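Local coordinates for invasion-associated protein B (Bartonella henselae, PDB 3DTD), which is of unknown biochemical function but is probably associated with invasion of host cells by the bacterium, at residues F80-S85 with L133-A138; S85-L90 with V98-I103. All blocks are in the same frame, centred on the assembly; numbering follows the deposited sequence.

Contact 1. Residues F80-S85 with L133-A138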
loop_
_atom_site.group_PDB
_atom_site.type_symbol
_atom_site.label_atom_id
_atom_site.label_comp_id
_atom_site.label_asym_id
_atom_site.label_seq_id
_atom_site.Cartn_x
_atom_site.Cartn_y
_atom_site.Cartn_z
ATOM N N PHE C 80 -1.448 -29.750 10.273
ATOM C CA PHE C 80 -0.702 -30.361 9.180
ATOM C C PHE C 80 0.500 -31.115 9.746
ATOM O O PHE C 80 0.934 -30.852 10.871
ATOM C CB PHE C 80 -0.189 -29.275 8.230
ATOM C CG PHE C 80 -1.262 -28.607 7.412
ATOM C CD1 PHE C 80 -2.134 -29.351 6.618
ATOM C CD2 PHE C 80 -1.372 -27.224 7.406
ATOM C CE1 PHE C 80 -3.109 -28.727 5.858
ATOM C CE2 PHE C 80 -2.343 -26.593 6.646
ATOM C CZ PHE C 80 -3.211 -27.342 5.873
ATOM N N GLY C 81 1.044 -32.044 8.965
ATOM C CA GLY C 81 2.255 -32.763 9.368
ATOM C C GLY C 81 2.002 -34.004 10.205
ATOM O O GLY C 81 2.940 -34.586 10.757
ATOM N N ILE C 82 0.736 -34.406 10.291
ATOM C CA ILE C 82 0.334 -35.591 11.054
ATOM C C ILE C 82 0.330 -36.816 10.142
ATOM O O ILE C 82 -0.211 -36.768 9.035
ATOM C CB ILE C 82 -1.072 -35.394 11.727
ATOM C CG1 ILE C 82 -1.072 -34.181 12.669
ATOM C CG2 ILE C 82 -1.545 -36.653 12.467
ATOM C CD1 ILE C 82 0.049 -34.162 13.691
ATOM N N LEU C 83 0.952 -37.895 10.616
ATOM C CA LEU C 83 0.966 -39.184 9.926
ATOM C C LEU C 83 -0.439 -39.752 9.778
ATOM O O LEU C 83 -1.077 -40.172 10.742
ATOM C CB LEU C 83 1.897 -40.178 10.630
ATOM C CG LEU C 83 2.181 -41.522 9.956
ATOM C CD1 LEU C 83 2.718 -41.338 8.548
ATOM C CD2 LEU C 83 3.172 -42.287 10.784
ATOM N N VAL C 84 -0.889 -39.750 8.533
ATOM C CA VAL C 84 -2.253 -40.055 8.138
ATOM C C VAL C 84 -2.615 -41.546 8.255
ATOM O O VAL C 84 -3.790 -41.899 8.440
ATOM C CB VAL C 84 -2.468 -39.480 6.703
ATOM C CG1 VAL C 84 -2.926 -40.520 5.699
ATOM C CG2 VAL C 84 -3.329 -38.215 6.740
ATOM N N SER C 85 -1.591 -42.396 8.182
ATOM C CA SER C 85 -1.769 -43.846 8.222
ATOM C C SER C 85 -1.976 -44.366 9.645
ATOM O O SER C 85 -2.545 -45.442 9.846
ATOM C CB SER C 85 -0.584 -44.555 7.555
ATOM O OG SER C 85 0.654 -44.160 8.123
ATOM N N LEU C 133 -6.104 -35.416 22.865
ATOM C CA LEU C 133 -5.818 -35.983 21.548
ATOM C C LEU C 133 -4.426 -36.611 21.499
ATOM O O LEU C 133 -3.475 -36.079 22.075
ATOM C CB LEU C 133 -5.946 -34.926 20.447
ATOM C CG LEU C 133 -7.258 -34.290 19.959
ATOM C CD1 LEU C 133 -8.534 -34.917 20.539
ATOM C CD2 LEU C 133 -7.250 -32.803 20.218
ATOM N N ALA C 134 -4.322 -37.745 20.811
ATOM C CA ALA C 134 -3.044 -38.426 20.598
ATOM C C ALA C 134 -2.896 -38.837 19.134
ATOM O O ALA C 134 -3.772 -39.504 18.574
ATOM C CB ALA C 134 -2.925 -39.641 21.513
ATOM N N MET C 135 -1.790 -38.427 18.518
ATOM C CA MET C 135 -1.522 -38.740 17.109
ATOM C C MET C 135 -0.025 -38.905 16.835
ATOM O O MET C 135 0.799 -38.735 17.734
ATOM C CB MET C 135 -2.163 -37.694 16.178
ATOM C CG MET C 135 -1.716 -36.257 16.412
ATOM S SD MET C 135 -2.932 -35.036 15.870
ATOM C CE MET C 135 -4.061 -35.023 17.254
ATOM N N THR C 136 0.315 -39.246 15.594
ATOM C CA THR C 136 1.700 -39.464 15.190
ATOM C C THR C 136 2.117 -38.412 14.156
ATOM O O THR C 136 1.382 -38.138 13.209
ATOM C CB THR C 136 1.887 -40.890 14.607
ATOM O OG1 THR C 136 1.257 -41.849 15.467
ATOM C CG2 THR C 136 3.358 -41.237 14.471
ATOM N N ILE C 137 3.290 -37.821 14.354
ATOM C CA ILE C 137 3.856 -36.862 13.408
ATOM C C ILE C 137 4.540 -37.601 12.253
ATOM O O ILE C 137 5.292 -38.551 12.481
ATOM C CB ILE C 137 4.859 -35.902 14.110
ATOM C CG1 ILE C 137 4.195 -35.223 15.316
ATOM C CG2 ILE C 137 5.397 -34.848 13.139
ATOM C CD1 ILE C 137 5.149 -34.450 16.210
ATOM N N ALA C 138 4.253 -37.180 11.022
ATOM C CA ALA C 138 4.941 -37.703 9.841
ATOM C C ALA C 138 6.306 -37.037 9.708
ATOM O O ALA C 138 6.471 -36.036 9.008
ATOM C CB ALA C 138 4.115 -37.498 8.593
HETATM O O HOH W 1 -1.362 -39.871 13.614
#
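Met135 carries CG in the crowded position between its backbone N and carbonyl carbon (chi1 58°), which with an extended chi2 lays CG and SD across Ile82 at about a right angle; the bend at chi3 then only turns CE. Ile82 has CG1 beside its own N and CG2 anti to it (chi1 -59°), so that CD1 lies 3.8 Å from Met135 SD while CG2 rests near Met135 CB. Leu83, with CG anti to the backbone N (chi1 -172°), runs alongside Thr136, both pointing the same way, and its CD2 meets Thr136 CG2 at 3.8 Å; its CB also packs on the methyl of Ala138.

The loop between strands 72-78 and 88-92 makes a single beta bridge, Ile82 with Ile137, to the chain as it leaves strand 130-136, without regular strand pairing. Leu83 N donates to Thr136 O at 2.6 Å, in the carbonyl plane, whereas Ala138 N reaches Gly81 O at 2.9 Å from above the plane of the Gly81 carbonyl. Between Leu83 and Thr136 a water stands in for the return bond, donating to Leu83 O and accepting from Thr136 N (2.7 Å).

Strand 144-151 flanks the other edge of strand 130-136, where Leu145 touches Ile82, Met135 and Ile137. A second subunit approaches the loop, its Thr105 OG1 hydrogen-bonded to Ile82 O, and Met135 also packs on Val78 of strand 72-78.

Contact 2. Residues S85-L90 with V98-I103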
loop_
_atom_site.group_PDB
_atom_site.type_symbol
_atom_site.label_atom_id
_atom_site.label_comp_id
_atom_site.label_asym_id
_atom_site.label_seq_id
_atom_site.Cartn_x
_atom_site.Cartn_y
_atom_site.Cartn_z
ATOM N N SER C 85 -1.591 -42.396 8.182
ATOM C CA SER C 85 -1.769 -43.846 8.222
ATOM C C SER C 85 -1.976 -44.366 9.645
ATOM O O SER C 85 -2.545 -45.442 9.846
ATOM C CB SER C 85 -0.584 -44.555 7.555
ATOM O OG SER C 85 0.654 -44.160 8.123
ATOM N N LYS C 86 -1.518 -43.596 10.626
ATOM C CA LYS C 86 -1.672 -43.942 12.037
ATOM C C LYS C 86 -2.875 -43.202 12.637
ATOM O O LYS C 86 -3.192 -42.090 12.195
ATOM C CB LYS C 86 -0.374 -43.650 12.799
ATOM C CG LYS C 86 0.751 -44.628 12.459
ATOM C CD LYS C 86 1.865 -44.620 13.496
ATOM C CE LYS C 86 1.615 -45.630 14.611
ATOM N NZ LYS C 86 1.760 -47.039 14.136
ATOM N N PRO C 87 -3.560 -43.817 13.629
ATOM C CA PRO C 87 -4.835 -43.263 14.094
ATOM C C PRO C 87 -4.732 -42.022 14.983
ATOM O O PRO C 87 -3.659 -41.703 15.507
ATOM C CB PRO C 87 -5.455 -44.424 14.891
ATOM C CG PRO C 87 -4.559 -45.602 14.686
ATOM C CD PRO C 87 -3.222 -45.045 14.366
ATOM N N VAL C 88 -5.857 -41.325 15.118
ATOM C CA VAL C 88 -6.010 -40.231 16.067
ATOM C C VAL C 88 -6.843 -40.760 17.233
ATOM O O VAL C 88 -7.976 -41.212 17.049
ATOM C CB VAL C 88 -6.680 -38.983 15.421
ATOM C CG1 VAL C 88 -6.963 -37.903 16.468
ATOM C CG2 VAL C 88 -5.806 -38.418 14.300
ATOM N N ARG C 89 -6.257 -40.717 18.426
ATOM C CA ARG C 89 -6.874 -41.238 19.640
ATOM C C ARG C 89 -7.530 -40.108 20.437
ATOM O O ARG C 89 -6.907 -39.081 20.701
ATOM C CB ARG C 89 -5.812 -41.959 20.478
ATOM C CG ARG C 89 -6.303 -42.610 21.765
ATOM C CD ARG C 89 -5.135 -43.246 22.504
ATOM N NE ARG C 89 -5.542 -43.890 23.750
ATOM C CZ ARG C 89 -5.436 -43.336 24.956
ATOM N NH1 ARG C 89 -4.936 -42.112 25.096
ATOM N NH2 ARG C 89 -5.832 -44.011 26.030
ATOM N N LEU C 90 -8.792 -40.311 20.801
ATOM C CA LEU C 90 -9.557 -39.348 21.592
ATOM C C LEU C 90 -9.897 -39.932 22.960
ATOM O O LEU C 90 -10.454 -41.027 23.052
ATOM C CB LEU C 90 -10.846 -38.952 20.864
ATOM C CG LEU C 90 -10.797 -37.901 19.748
ATOM C CD1 LEU C 90 -10.365 -38.496 18.416
ATOM C CD2 LEU C 90 -12.155 -37.250 19.604
ATOM N N VAL C 98 -12.392 -44.045 25.448
ATOM C CA VAL C 98 -11.377 -43.951 24.400
ATOM C C VAL C 98 -11.979 -44.256 23.022
ATOM O O VAL C 98 -12.605 -45.298 22.819
ATOM C CB VAL C 98 -10.140 -44.859 24.697
ATOM C CG1 VAL C 98 -9.152 -44.847 23.539
ATOM C CG2 VAL C 98 -9.434 -44.411 25.972
ATOM N N ILE C 99 -11.802 -43.315 22.097
ATOM C CA ILE C 99 -12.175 -43.483 20.695
ATOM C C ILE C 99 -10.916 -43.459 19.829
ATOM O O ILE C 99 -10.031 -42.624 20.019
ATOM C CB ILE C 99 -13.188 -42.387 20.244
ATOM C CG1 ILE C 99 -14.617 -42.826 20.544
ATOM C CG2 ILE C 99 -13.077 -42.059 18.743
ATOM C CD1 ILE C 99 -15.628 -41.747 20.267
ATOM N N GLU C 100 -10.826 -44.398 18.893
ATOM C CA GLU C 100 -9.754 -44.374 17.909
ATOM C C GLU C 100 -10.328 -44.231 16.505
ATOM O O GLU C 100 -11.130 -45.053 16.060
ATOM C CB GLU C 100 -8.873 -45.614 18.028
ATOM C CG GLU C 100 -7.396 -45.288 17.989
ATOM C CD GLU C 100 -6.522 -46.467 18.348
ATOM O OE1 GLU C 100 -5.792 -46.368 19.358
ATOM O OE2 GLU C 100 -6.562 -47.487 17.626
ATOM N N THR C 101 -9.925 -43.163 15.829
ATOM C CA THR C 101 -10.408 -42.833 14.488
ATOM C C THR C 101 -9.236 -42.273 13.669
ATOM O O THR C 101 -8.104 -42.267 14.143
ATOM C CB THR C 101 -11.641 -41.864 14.535
ATOM O OG1 THR C 101 -11.998 -41.446 13.210
ATOM C CG2 THR C 101 -11.358 -40.637 15.404
ATOM N N GLY C 102 -9.493 -41.826 12.444
ATOM C CA GLY C 102 -8.423 -41.335 11.582
ATOM C C GLY C 102 -8.787 -40.125 10.747
ATOM O O GLY C 102 -9.958 -39.764 10.643
ATOM N N ILE C 103 -7.763 -39.503 10.161
ATOM C CA ILE C 103 -7.919 -38.389 9.218
ATOM C C ILE C 103 -8.592 -38.885 7.939
ATOM O O ILE C 103 -8.185 -39.900 7.378
ATOM C CB ILE C 103 -6.540 -37.719 8.900
ATOM C CG1 ILE C 103 -5.971 -37.051 10.154
ATOM C CG2 ILE C 103 -6.647 -36.700 7.756
ATOM C CD1 ILE C 103 -4.508 -36.658 10.054
HETATM O O HOH W 2 -5.160 -40.599 10.673
#
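A beta hairpin formed by strands 88-92 and 98-101 makes up one edge, within the chain, of the four-stranded antiparallel sheet. Two hydrogen-bonded pairs, Val88 with Thr101 and Leu90 with Ile99, enclose the non-hydrogen-bonded pair of Arg89 and Glu100. Four backbone bonds hold the ladder. Val88 N reaches Thr101 O at 2.6 Å, and Thr101 N returns to Val88 O. Leu90 N meets Ile99 O at 2.7 Å in a nearly straight bond (179° at the hydrogen), answered by Ile99 N to Leu90 O. Beyond the strands the ladder opens, and a water spans the gap, donating to Lys86 O and accepting from Ile103 N.

On the face of Val88, Leu90, Ile99 and Thr101, Leu90 crosses Thr101 obliquely, with CD1 3.8 Å from Thr101 CG2. That methyl occupies the crowded position between N and carbonyl carbon, leaving OG1 anti to the backbone N (chi1 174°). On the other face, Arg89 extends from CG to NE and passes obliquely over Val98, whose CG2 lies 3.6 Å from Arg89 NH2. Pro87 lies alongside Glu100, its CB 3.8 Å from Glu100 CG.

Arg89 NE and Glu100 OE1 stand 5.0 Å apart, so any attraction acts through space without a salt bridge and is probably modest, while Arg89 NH1 bonds to Gln91 OE1. The face turned toward strand 110-117 is largely apolar, its one hydroxyl, of Thr101, bonded to Pro114 O; the other combines charged groups with aliphatic packing.

In the fold
The centres of the two contacts lie 9 Å apart, on the same side of the chain's centre, and Ser85 belongs to both. Along the chain, segment 80-85 runs straight into 85-90; 98-103 follows after the hairpin turn, and 133-138 comes last, so contact 2 begins at the last residue of 80-85 and is complete before 133-138. Both reach one antiparallel sheet, in which strand 88-92 lies between 98-101 and 130-136; a probable hydrogen bond from Arg89 N to Ala134 O joins them there. Ile103 of contact 2 packs on Ile82 and Val84 of contact 1. The loop entering the hairpin is thereby tied to the end of strand 130-136 and to the chain just after strand 98-101, beside the second subunit.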